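Local coordinates for cysteine desulfurase (Thermococcus onnurineus, PDB 5B89), which probably catalyses the pyridoxal-phosphate-dependent removal of sulfur from L-cysteine, passing it to a sulfur carrier and leaving L-alanine, at residues M21-D26 / F394-S399; I38-T43 / L400-T405; K318-T323 / G345-N350; E325-L330 / E404-V409. All blocks are in the same frame, centred on the assembly; numbering follows the deposited sequence.

Contact 1: M21-D26 / F394-S399; sequences MRIPED and FHVYNS
The pyrrolidine ring of P24 overlaps a row of main-chain carbonyls in the type I beta turn H395-N398, part of the loop that leads from strand 389-393 into helix 400-415. Its CB sits 3.3 Å from V396 O and 3.7 Å from N398 O, while CG passes on to S399 CB at 3.9 Å. P24, which follows a cis peptide bond, thus touches three successive residues of the turn and the residue after it. V396 O is buried here and finds no polar partner, so the aliphatic ring covers it without satisfying it.

Beside the proline, I23 CG2 meets V396 CG2 at 3.7 Å, the two side chains crossing at about a right angle. Both methyls stand anti to their own backbone N, which leaves V396 CG1 wedged between N and the carbonyl carbon (chi1 71°). I307 of helix 291-307 packs against I23 and V396 alike.

Each segment is also braced internally. On the N-terminal side, R22 N points almost straight at D26 OD2 (179° at the hydrogen), approaching from above the carboxylate plane, and R22 NH1 forms a salt bridge with D26 OD1. In the turn, N398 OD1 accepts H395 N at 2.9 Å, while N398 ND2 is bonded to Y39 O. S399 is the N-cap of helix 400-415, its OG bonded to E402 N. Y397 OH lies unusually close to N42 OD1, a bond whose length is doubtful, and is also bonded to L47 N; one face of the Y397 ring carries H395 CB 3.5 Å above the plane, displaced toward the rim.

Contact 2: I38-T43 / L400-T405; sequences IYFDNT and LEEVET. With ALA (alanine), chain H.
E402 runs from helix 400-415 to strand 38-39, an outermost strand of the four-stranded mixed sheet, and meets I38 and F40 along its length. Its CB lies 3.8 Å from I38 CG2 and equally 3.8 Å from F40 CZ. Beyond CB the chain is extended (chi2 178°), and the E402 and I38 side chains slide past each other in opposite directions, E402 CG lying 3.9 Å from I38 CG1. At the tip, OE1 comes 3.8 Å from F40 CE1, with carboxylate and ring planes 87° apart, and takes a hydrogen bond from N398 ND2. OE2 forms a salt bridge with R28 and accepts from a water; that water in turn accepts from Y39 N, so the buried carboxylate is tied to the strand through solvent. One turn farther along the helix from E402, T405 CG2 lies 3.7 Å from I38 CD1. An alanine at I38 would probably open a gap beside the aliphatic part of E402 and T405 CG2, and remove the methyl that packs over the rim of one F40 ring face. Farther along, the 38-43 segment reaches the pocket of the bound alanine, the reaction product, where T43 O stands 3.4 Å from the ligand's CA.

Contact 3: K318-T323 / G345-N350; sequences KLVKRT and GVVSFN
V320 holds CG1 anti to its backbone N (chi1 173°), which turns CG2 toward G345 and CG1 toward V347. CG2 closes to 3.6 Å from G345 CA, where the glycine offers bare main chain, while CG1 stands 4.2 Å from V347 CG2. V347 spreads its other methyl toward the next turn of the helix: CG1 lies 4.2 Å from T323 CG2. The threonine is rotated with CG2 anti to its backbone N and OG1 folded back beside that N, where it donates to L319 O at 2.8 Å. The hydroxyl approaches 39° above the carbonyl plane, and T323 N reaches the same oxygen from the opposite face at 3.0 Å. L319 O is therefore gripped by two donors, and the bond to OG1 fixes the rotation that presents CG2 to the strand.

The arrangement is alpha/beta layer packing: helix 309-329 lies against strand 346-349, an outermost strand of the four-stranded mixed sheet, with short-segment axes 9.0 Å apart and running 23° from parallel. Main-chain bonds of V347 with A392 and of F349 with V390 join this strand to the antiparallel strand 389-393. V346 points away from the helix and touches T43 and R391, its side chain about 5 Å from that of the cofactor-binding Q213. On the helix flank, L319 and T323 also meet V403 of helix 400-415.

Contact 4: E325-L330 / E404-V409; sequences EGLDEL and ETFLGV
L407 contributes the largest buried area of this contact, and its forked end straddles the backbone of G326. CD1 and CD2 both lie 3.8 Å from G326 CA, so the two methyls share one alpha carbon, and CD2 continues over the peptide to stand 4.1 Å from L327 N. CG is anti to the carbonyl carbon (chi1 -72°), and beyond it the side chain leans nearer to the facing helix than its first bond suggests. The close fit depends on the missing side chain: a beta carbon built on G326 would fall 2.3 Å from L407 CD1, a clash.

These are two nearly parallel helices, 309-329 and 400-415, packed next to each other in the helical layer beside the four-stranded sheet. Their short-segment axes approach to 10.4 Å with a crossing angle of -16°, and the main chains come nearest at G326 and L407, whose CA atoms are 6.4 Å apart.

L327 fills the side of the interface next to the sheet. Its CD2 meets L407 CD2 at 4.3 Å and, at the same distance, F406 CE2, to whose ring it stands obliquely. V332 and W334 also pack on L327, while L363 of helix 356-365 touches F406. L330, at the C-terminal end of its segment, brings CD1 to 4.1 Å from L407 O, a van der Waals contact of a methyl with a helix carbonyl oxygen. R322, a turn earlier on helix 309-329, packs on L407, makes a salt bridge through NE to E404 OE2 and has a long, weak ion pair from NH1 to E329 OE2.

From the N terminus, contact 1 joins residues 21-26 to the loop 394-399, closing a loop of 367 intervening residues; contact 2, from 38-43 to 400-405, closes one of 356 and crosses it. Both enclose contact 3, a short excursion of 21 residues from helix 309-329 to strand 346-349. Contact 4 begins between the segments of contact 3 and closes a loop of 73 on helix 400-415, crossing contacts 1 and 3 and sharing E404 and T405 with contact 2. The N-terminal residues, edge strands 38-39 and 346-349 and two long helices are thus brought together around one four-stranded sheet. Direct ties include F394 N to G345 O between contacts 1 and 3.

Contact 1: M21-D26 / F394-S399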
# COMPACT_ATOMS: atom_id res chain seq x y z
N MET B 21 -29.08 -14.69 10.97
CA MET B 21 -27.89 -15.27 11.54
C MET B 21 -27.85 -15.29 13.04
O MET B 21 -28.36 -14.42 13.66
CB MET B 21 -26.69 -14.37 11.19
CG MET B 21 -26.08 -14.45 9.82
SD MET B 21 -24.89 -13.11 9.50
CE MET B 21 -24.31 -12.87 11.10
N ARG B 22 -27.18 -16.27 13.57
CA ARG B 22 -26.96 -16.34 14.97
C ARG B 22 -25.64 -15.58 15.25
O ARG B 22 -24.65 -15.93 14.71
CB ARG B 22 -26.79 -17.77 15.45
CG ARG B 22 -27.98 -18.65 15.30
CD ARG B 22 -27.84 -19.86 16.20
NE ARG B 22 -26.60 -20.60 16.06
CZ ARG B 22 -26.17 -21.14 14.92
NH1 ARG B 22 -26.90 -20.99 13.82
NH2 ARG B 22 -25.04 -21.81 14.88
N ILE B 23 -25.68 -14.56 16.07
CA ILE B 23 -24.48 -13.80 16.43
C ILE B 23 -24.18 -14.17 17.86
O ILE B 23 -25.04 -14.10 18.67
CB ILE B 23 -24.82 -12.30 16.46
CG1 ILE B 23 -25.18 -11.82 15.09
CG2 ILE B 23 -23.72 -11.47 17.10
CD1 ILE B 23 -24.18 -12.14 14.05
N PRO B 24 -22.92 -14.58 18.26
CA PRO B 24 -21.81 -14.56 17.29
C PRO B 24 -21.47 -15.85 16.51
O PRO B 24 -20.58 -15.88 15.68
CB PRO B 24 -20.65 -14.24 18.20
CG PRO B 24 -20.91 -14.98 19.43
CD PRO B 24 -22.35 -14.92 19.64
N GLU B 25 -22.16 -16.91 16.84
CA GLU B 25 -21.87 -18.21 16.28
C GLU B 25 -21.68 -18.34 14.81
O GLU B 25 -20.78 -18.97 14.39
CB GLU B 25 -22.93 -19.22 16.75
CG GLU B 25 -22.91 -19.40 18.25
CD GLU B 25 -23.88 -18.49 19.02
OE1 GLU B 25 -24.12 -18.79 20.20
OE2 GLU B 25 -24.39 -17.56 18.47
N ASP B 26 -22.55 -17.75 14.02
CA ASP B 26 -22.48 -17.92 12.56
C ASP B 26 -21.34 -17.07 11.93
O ASP B 26 -20.95 -17.35 10.79
CB ASP B 26 -23.79 -17.54 11.87
CG ASP B 26 -24.85 -18.63 12.06
OD1 ASP B 26 -24.44 -19.76 12.42
OD2 ASP B 26 -26.05 -18.36 11.90
N PHE B 394 -12.95 -5.59 20.88
CA PHE B 394 -13.85 -6.54 20.30
C PHE B 394 -14.37 -6.36 18.90
O PHE B 394 -14.28 -5.32 18.35
CB PHE B 394 -15.10 -6.55 21.20
CG PHE B 394 -14.83 -6.68 22.69
CD1 PHE B 394 -14.25 -7.80 23.22
CD2 PHE B 394 -15.25 -5.68 23.56
CE1 PHE B 394 -14.03 -7.90 24.58
CE2 PHE B 394 -15.03 -5.78 24.90
CZ PHE B 394 -14.42 -6.89 25.41
N HIS B 395 -14.96 -7.44 18.40
CA HIS B 395 -15.70 -7.47 17.16
C HIS B 395 -16.92 -8.39 17.38
O HIS B 395 -17.06 -8.98 18.37
CB HIS B 395 -14.90 -7.81 15.89
CG HIS B 395 -15.42 -7.11 14.68
ND1 HIS B 395 -14.63 -6.65 13.64
CD2 HIS B 395 -16.68 -6.77 14.37
CE1 HIS B 395 -15.40 -6.02 12.77
NE2 HIS B 395 -16.63 -6.07 13.21
N VAL B 396 -17.76 -8.44 16.38
CA VAL B 396 -19.01 -9.19 16.40
C VAL B 396 -18.88 -10.67 16.65
O VAL B 396 -19.79 -11.29 17.09
CB VAL B 396 -19.87 -8.87 15.14
CG1 VAL B 396 -19.27 -9.47 13.89
CG2 VAL B 396 -21.32 -9.31 15.32
N TYR B 397 -17.72 -11.21 16.34
CA TYR B 397 -17.42 -12.62 16.55
C TYR B 397 -16.99 -12.98 17.97
O TYR B 397 -16.91 -14.08 18.28
CB TYR B 397 -16.39 -13.16 15.53
CG TYR B 397 -15.19 -12.28 15.29
CD1 TYR B 397 -14.20 -12.17 16.19
CD2 TYR B 397 -15.09 -11.58 14.14
CE1 TYR B 397 -13.12 -11.36 15.95
CE2 TYR B 397 -14.04 -10.76 13.89
CZ TYR B 397 -13.07 -10.66 14.79
OH TYR B 397 -12.05 -9.81 14.49
N ASN B 398 -16.69 -12.01 18.79
CA ASN B 398 -16.42 -12.19 20.18
C ASN B 398 -17.72 -12.44 20.96
O ASN B 398 -18.76 -12.07 20.57
CB ASN B 398 -15.60 -11.08 20.81
CG ASN B 398 -14.24 -10.94 20.24
OD1 ASN B 398 -13.91 -9.83 19.74
ND2 ASN B 398 -13.42 -12.00 20.28
N SER B 399 -17.59 -13.31 21.97
CA SER B 399 -18.77 -13.82 22.73
C SER B 399 -18.69 -13.46 24.22
O SER B 399 -17.67 -13.25 24.84
CB SER B 399 -18.78 -15.39 22.62
OG SER B 399 -17.78 -15.95 23.39

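Contact 2: I38-T43 / L400-T405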
# COMPACT_ATOMS: atom_id res chain seq x y z
N ILE B 38 -8.83 -16.56 22.30
CA ILE B 38 -9.84 -15.56 22.59
C ILE B 38 -9.14 -14.29 22.10
O ILE B 38 -8.25 -13.83 22.70
CB ILE B 38 -10.15 -15.48 24.08
CG1 ILE B 38 -10.89 -16.74 24.50
CG2 ILE B 38 -11.02 -14.28 24.37
CD1 ILE B 38 -11.20 -16.80 25.98
N TYR B 39 -9.56 -13.81 20.95
CA TYR B 39 -8.92 -12.67 20.30
C TYR B 39 -9.62 -11.34 20.68
O TYR B 39 -10.63 -11.01 20.17
CB TYR B 39 -8.90 -12.85 18.77
CG TYR B 39 -8.07 -11.82 18.03
CD1 TYR B 39 -6.72 -11.94 17.92
CD2 TYR B 39 -8.67 -10.74 17.48
CE1 TYR B 39 -5.98 -11.00 17.27
CE2 TYR B 39 -7.94 -9.80 16.83
CZ TYR B 39 -6.61 -9.94 16.72
OH TYR B 39 -5.89 -9.00 16.08
N PHE B 40 -8.95 -10.63 21.56
CA PHE B 40 -9.40 -9.34 22.07
C PHE B 40 -8.43 -8.21 21.66
O PHE B 40 -8.18 -7.33 22.39
CB PHE B 40 -9.54 -9.37 23.61
CG PHE B 40 -10.76 -10.12 24.14
CD1 PHE B 40 -11.73 -10.62 23.33
CD2 PHE B 40 -10.92 -10.28 25.49
CE1 PHE B 40 -12.83 -11.27 23.84
CE2 PHE B 40 -12.02 -10.92 26.01
CZ PHE B 40 -12.97 -11.43 25.19
N ASP B 41 -7.92 -8.30 20.45
CA ASP B 41 -7.00 -7.26 19.95
C ASP B 41 -7.48 -6.71 18.61
O ASP B 41 -6.71 -6.43 17.76
CB ASP B 41 -5.56 -7.74 19.84
CG ASP B 41 -4.55 -6.59 19.75
OD1 ASP B 41 -4.88 -5.48 20.12
OD2 ASP B 41 -3.47 -6.87 19.29
N ASN B 42 -8.79 -6.57 18.51
CA ASN B 42 -9.45 -6.12 17.27
C ASN B 42 -9.12 -4.65 16.90
O ASN B 42 -9.18 -4.35 15.71
CB ASN B 42 -10.97 -6.34 17.39
CG ASN B 42 -11.27 -7.82 17.37
OD1 ASN B 42 -11.17 -8.48 16.32
ND2 ASN B 42 -11.50 -8.36 18.50
N THR B 43 -8.78 -3.82 17.86
CA THR B 43 -8.39 -2.42 17.58
C THR B 43 -7.13 -2.44 16.75
O THR B 43 -6.96 -1.54 15.86
CB THR B 43 -8.27 -1.64 18.87
OG1 THR B 43 -9.61 -1.55 19.37
CG2 THR B 43 -7.78 -0.27 18.64
N LEU B 400 -19.95 -13.47 24.79
CA LEU B 400 -20.01 -13.28 26.26
C LEU B 400 -19.26 -14.39 27.09
O LEU B 400 -18.69 -14.17 28.08
CB LEU B 400 -21.44 -13.13 26.73
CG LEU B 400 -22.07 -11.73 26.47
CD1 LEU B 400 -23.59 -11.77 26.59
CD2 LEU B 400 -21.38 -10.73 27.38
N GLU B 401 -19.27 -15.60 26.52
CA GLU B 401 -18.49 -16.74 27.06
C GLU B 401 -17.02 -16.43 27.20
O GLU B 401 -16.35 -16.70 28.18
CB GLU B 401 -18.76 -18.01 26.27
CG GLU B 401 -20.16 -18.59 26.46
CD GLU B 401 -21.20 -18.06 25.46
OE1 GLU B 401 -22.32 -18.67 25.40
OE2 GLU B 401 -21.01 -17.03 24.73
N GLU B 402 -16.49 -15.78 26.10
CA GLU B 402 -15.16 -15.33 26.15
C GLU B 402 -14.85 -14.25 27.21
O GLU B 402 -13.84 -14.26 27.81
CB GLU B 402 -14.72 -14.78 24.74
CG GLU B 402 -14.59 -15.83 23.64
CD GLU B 402 -14.19 -15.23 22.28
OE1 GLU B 402 -14.64 -14.09 21.98
OE2 GLU B 402 -13.53 -15.91 21.44
N VAL B 403 -15.80 -13.30 27.35
CA VAL B 403 -15.64 -12.30 28.33
C VAL B 403 -15.64 -12.95 29.73
O VAL B 403 -14.84 -12.58 30.53
CB VAL B 403 -16.78 -11.24 28.18
CG1 VAL B 403 -16.85 -10.29 29.38
CG2 VAL B 403 -16.54 -10.41 26.88
N GLU B 404 -16.49 -13.93 29.95
CA GLU B 404 -16.52 -14.61 31.24
C GLU B 404 -15.20 -15.37 31.51
O GLU B 404 -14.72 -15.37 32.58
CB GLU B 404 -17.73 -15.51 31.37
CG GLU B 404 -19.09 -14.83 31.28
CD GLU B 404 -19.45 -13.97 32.45
OE1 GLU B 404 -18.74 -13.94 33.40
OE2 GLU B 404 -20.47 -13.34 32.34
N THR B 405 -14.63 -15.99 30.48
CA THR B 405 -13.36 -16.64 30.63
C THR B 405 -12.29 -15.61 31.03
O THR B 405 -11.56 -15.81 31.89
CB THR B 405 -12.97 -17.38 29.35
OG1 THR B 405 -13.96 -18.33 29.10
CG2 THR B 405 -11.61 -18.05 29.44
N ALA H . -4.77 1.78 15.59
CA ALA H . -4.21 0.42 16.05
C ALA H . -3.74 0.27 17.51
O ALA H . -4.19 1.12 18.31
CB ALA H . -3.07 -0.17 15.19
OXT ALA H . -3.03 -0.69 17.99
O HOH W 1 -11.63 -15.29 19.57

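Contact 3: K318-T323 / G345-N350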
# COMPACT_ATOMS: atom_id res chain seq x y z
N LYS B 318 -22.82 -5.32 24.36
CA LYS B 318 -23.01 -6.36 25.37
C LYS B 318 -21.69 -6.78 25.94
O LYS B 318 -21.56 -6.99 27.10
CB LYS B 318 -23.73 -7.59 24.81
CG LYS B 318 -25.17 -7.43 24.39
CD LYS B 318 -25.74 -8.71 23.84
CE LYS B 318 -27.05 -8.49 23.13
NZ LYS B 318 -27.61 -9.68 22.44
N LEU B 319 -20.69 -6.92 25.07
CA LEU B 319 -19.39 -7.29 25.56
C LEU B 319 -18.71 -6.29 26.44
O LEU B 319 -18.19 -6.55 27.48
CB LEU B 319 -18.47 -7.69 24.33
CG LEU B 319 -19.00 -8.70 23.39
CD1 LEU B 319 -18.10 -8.76 22.13
CD2 LEU B 319 -19.00 -10.09 24.08
N VAL B 320 -18.79 -4.98 26.06
CA VAL B 320 -18.27 -3.89 26.89
C VAL B 320 -18.99 -3.78 28.25
O VAL B 320 -18.34 -3.53 29.23
CB VAL B 320 -18.39 -2.57 26.06
CG1 VAL B 320 -18.04 -1.42 26.89
CG2 VAL B 320 -17.48 -2.64 24.82
N LYS B 321 -20.29 -3.90 28.20
CA LYS B 321 -21.11 -3.81 29.40
C LYS B 321 -20.70 -4.88 30.41
O LYS B 321 -20.45 -4.57 31.54
CB LYS B 321 -22.58 -3.89 29.06
CG LYS B 321 -23.52 -3.55 30.22
CD LYS B 321 -24.96 -3.65 29.83
CE LYS B 321 -25.78 -3.18 31.03
NZ LYS B 321 -25.87 -4.14 32.14
N ARG B 322 -20.57 -6.13 29.96
CA ARG B 322 -20.15 -7.17 30.89
C ARG B 322 -18.69 -7.05 31.33
O ARG B 322 -18.40 -7.24 32.44
CB ARG B 322 -20.49 -8.56 30.37
CG ARG B 322 -20.05 -9.68 31.30
CD ARG B 322 -20.79 -9.61 32.63
NE ARG B 322 -20.34 -10.72 33.44
CZ ARG B 322 -19.89 -10.63 34.65
NH1 ARG B 322 -19.87 -9.50 35.27
NH2 ARG B 322 -19.43 -11.70 35.27
N THR B 323 -17.79 -6.68 30.42
CA THR B 323 -16.44 -6.49 30.77
C THR B 323 -16.23 -5.45 31.84
O THR B 323 -15.54 -5.67 32.80
CB THR B 323 -15.49 -6.16 29.51
OG1 THR B 323 -15.67 -7.27 28.59
CG2 THR B 323 -14.13 -6.02 29.89
N GLY B 345 -16.22 -0.59 21.27
CA GLY B 345 -15.79 -1.91 21.68
C GLY B 345 -14.35 -2.04 22.05
O GLY B 345 -13.66 -2.84 21.53
N VAL B 346 -13.93 -1.18 22.94
CA VAL B 346 -12.58 -1.05 23.40
C VAL B 346 -12.60 -0.81 24.90
O VAL B 346 -13.24 0.11 25.31
CB VAL B 346 -11.91 0.19 22.77
CG1 VAL B 346 -10.49 0.34 23.24
CG2 VAL B 346 -11.95 0.11 21.24
N VAL B 347 -11.90 -1.64 25.67
CA VAL B 347 -11.79 -1.41 27.14
C VAL B 347 -10.34 -1.44 27.49
O VAL B 347 -9.66 -2.52 27.47
CB VAL B 347 -12.56 -2.51 27.88
CG1 VAL B 347 -12.40 -2.21 29.38
CG2 VAL B 347 -14.03 -2.52 27.49
N SER B 348 -9.75 -0.29 27.83
CA SER B 348 -8.44 -0.14 28.37
C SER B 348 -8.58 -0.13 29.88
O SER B 348 -9.53 0.41 30.46
CB SER B 348 -7.77 1.25 27.96
OG SER B 348 -7.13 1.13 26.70
N PHE B 349 -7.61 -0.79 30.51
CA PHE B 349 -7.57 -0.95 31.94
C PHE B 349 -6.14 -1.15 32.41
O PHE B 349 -5.24 -1.26 31.64
CB PHE B 349 -8.44 -2.14 32.40
CG PHE B 349 -8.03 -3.47 31.83
CD1 PHE B 349 -8.42 -3.84 30.60
CD2 PHE B 349 -7.31 -4.37 32.59
CE1 PHE B 349 -8.05 -5.04 30.07
CE2 PHE B 349 -6.94 -5.58 32.07
CZ PHE B 349 -7.32 -5.92 30.81
N ASN B 350 -6.01 -1.15 33.72
CA ASN B 350 -4.73 -1.43 34.36
C ASN B 350 -4.95 -2.18 35.66
O ASN B 350 -5.94 -2.06 36.27
CB ASN B 350 -3.92 -0.17 34.67
CG ASN B 350 -3.00 0.24 33.55
OD1 ASN B 350 -2.26 -0.53 33.04
ND2 ASN B 350 -3.05 1.48 33.21

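Contact 4: E325-L330 / E404-V409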
# COMPACT_ATOMS: atom_id res chain seq x y z
N GLU B 325 -18.40 -3.99 33.90
CA GLU B 325 -19.09 -4.41 35.16
C GLU B 325 -18.21 -5.40 35.90
O GLU B 325 -17.99 -5.32 37.13
CB GLU B 325 -20.43 -4.95 34.88
CG GLU B 325 -21.42 -3.85 34.57
CD GLU B 325 -22.72 -4.33 33.92
OE1 GLU B 325 -23.02 -5.57 33.79
OE2 GLU B 325 -23.64 -3.49 33.56
N GLY B 326 -17.67 -6.37 35.14
CA GLY B 326 -16.81 -7.37 35.80
C GLY B 326 -15.51 -6.79 36.34
O GLY B 326 -14.98 -7.19 37.41
N LEU B 327 -14.92 -5.81 35.69
CA LEU B 327 -13.77 -5.17 36.16
C LEU B 327 -14.07 -4.35 37.40
O LEU B 327 -13.20 -4.26 38.31
CB LEU B 327 -13.10 -4.32 35.01
CG LEU B 327 -12.50 -5.16 33.86
CD1 LEU B 327 -11.89 -4.16 32.86
CD2 LEU B 327 -11.46 -6.12 34.32
N ASP B 328 -15.22 -3.73 37.41
CA ASP B 328 -15.62 -2.97 38.60
C ASP B 328 -15.72 -3.95 39.77
O ASP B 328 -15.30 -3.56 40.89
CB ASP B 328 -16.94 -2.29 38.40
CG ASP B 328 -16.85 -1.06 37.53
OD1 ASP B 328 -15.79 -0.46 37.42
OD2 ASP B 328 -17.94 -0.60 37.18
N GLU B 329 -16.25 -5.13 39.53
CA GLU B 329 -16.39 -6.13 40.65
C GLU B 329 -15.01 -6.49 41.15
O GLU B 329 -14.85 -6.79 42.38
CB GLU B 329 -17.15 -7.35 40.20
CG GLU B 329 -18.63 -7.23 39.95
CD GLU B 329 -19.24 -8.43 39.20
OE1 GLU B 329 -20.48 -8.55 39.25
OE2 GLU B 329 -18.55 -9.23 38.50
N LEU B 330 -13.97 -6.51 40.30
CA LEU B 330 -12.61 -6.79 40.73
C LEU B 330 -11.78 -5.65 41.20
O LEU B 330 -10.59 -5.80 41.54
CB LEU B 330 -11.87 -7.45 39.58
CG LEU B 330 -12.48 -8.75 39.11
CD1 LEU B 330 -11.77 -9.23 37.82
CD2 LEU B 330 -12.43 -9.84 40.19
N GLU B 404 -16.49 -13.93 29.95
CA GLU B 404 -16.52 -14.61 31.24
C GLU B 404 -15.20 -15.37 31.51
O GLU B 404 -14.72 -15.37 32.58
CB GLU B 404 -17.73 -15.51 31.37
CG GLU B 404 -19.09 -14.83 31.28
CD GLU B 404 -19.45 -13.97 32.45
OE1 GLU B 404 -18.74 -13.94 33.40
OE2 GLU B 404 -20.47 -13.34 32.34
N THR B 405 -14.63 -15.99 30.48
CA THR B 405 -13.36 -16.64 30.63
C THR B 405 -12.29 -15.61 31.03
O THR B 405 -11.56 -15.81 31.89
CB THR B 405 -12.97 -17.38 29.35
OG1 THR B 405 -13.96 -18.33 29.10
CG2 THR B 405 -11.61 -18.05 29.44
N PHE B 406 -12.27 -14.48 30.33
CA PHE B 406 -11.37 -13.40 30.59
C PHE B 406 -11.53 -12.90 32.02
O PHE B 406 -10.59 -12.72 32.67
CB PHE B 406 -11.63 -12.24 29.56
CG PHE B 406 -11.10 -10.91 29.96
CD1 PHE B 406 -9.84 -10.58 29.70
CD2 PHE B 406 -11.90 -9.99 30.57
CE1 PHE B 406 -9.33 -9.36 30.06
CE2 PHE B 406 -11.41 -8.77 30.93
CZ PHE B 406 -10.12 -8.46 30.68
N LEU B 407 -12.77 -12.69 32.44
CA LEU B 407 -13.01 -12.18 33.81
C LEU B 407 -12.53 -13.19 34.91
O LEU B 407 -11.99 -12.79 35.90
CB LEU B 407 -14.46 -11.83 34.01
CG LEU B 407 -14.96 -10.54 33.25
CD1 LEU B 407 -16.41 -10.39 33.45
CD2 LEU B 407 -14.21 -9.32 33.74
N GLY B 408 -12.67 -14.44 34.57
CA GLY B 408 -12.14 -15.50 35.45
C GLY B 408 -10.66 -15.51 35.55
O GLY B 408 -10.07 -15.63 36.64
N VAL B 409 -9.96 -15.26 34.40
CA VAL B 409 -8.56 -15.12 34.47
C VAL B 409 -8.04 -13.86 35.17
O VAL B 409 -7.13 -13.88 35.94
CB VAL B 409 -7.88 -15.23 33.02
CG1 VAL B 409 -6.39 -14.97 33.03
CG2 VAL B 409 -8.27 -16.50 32.38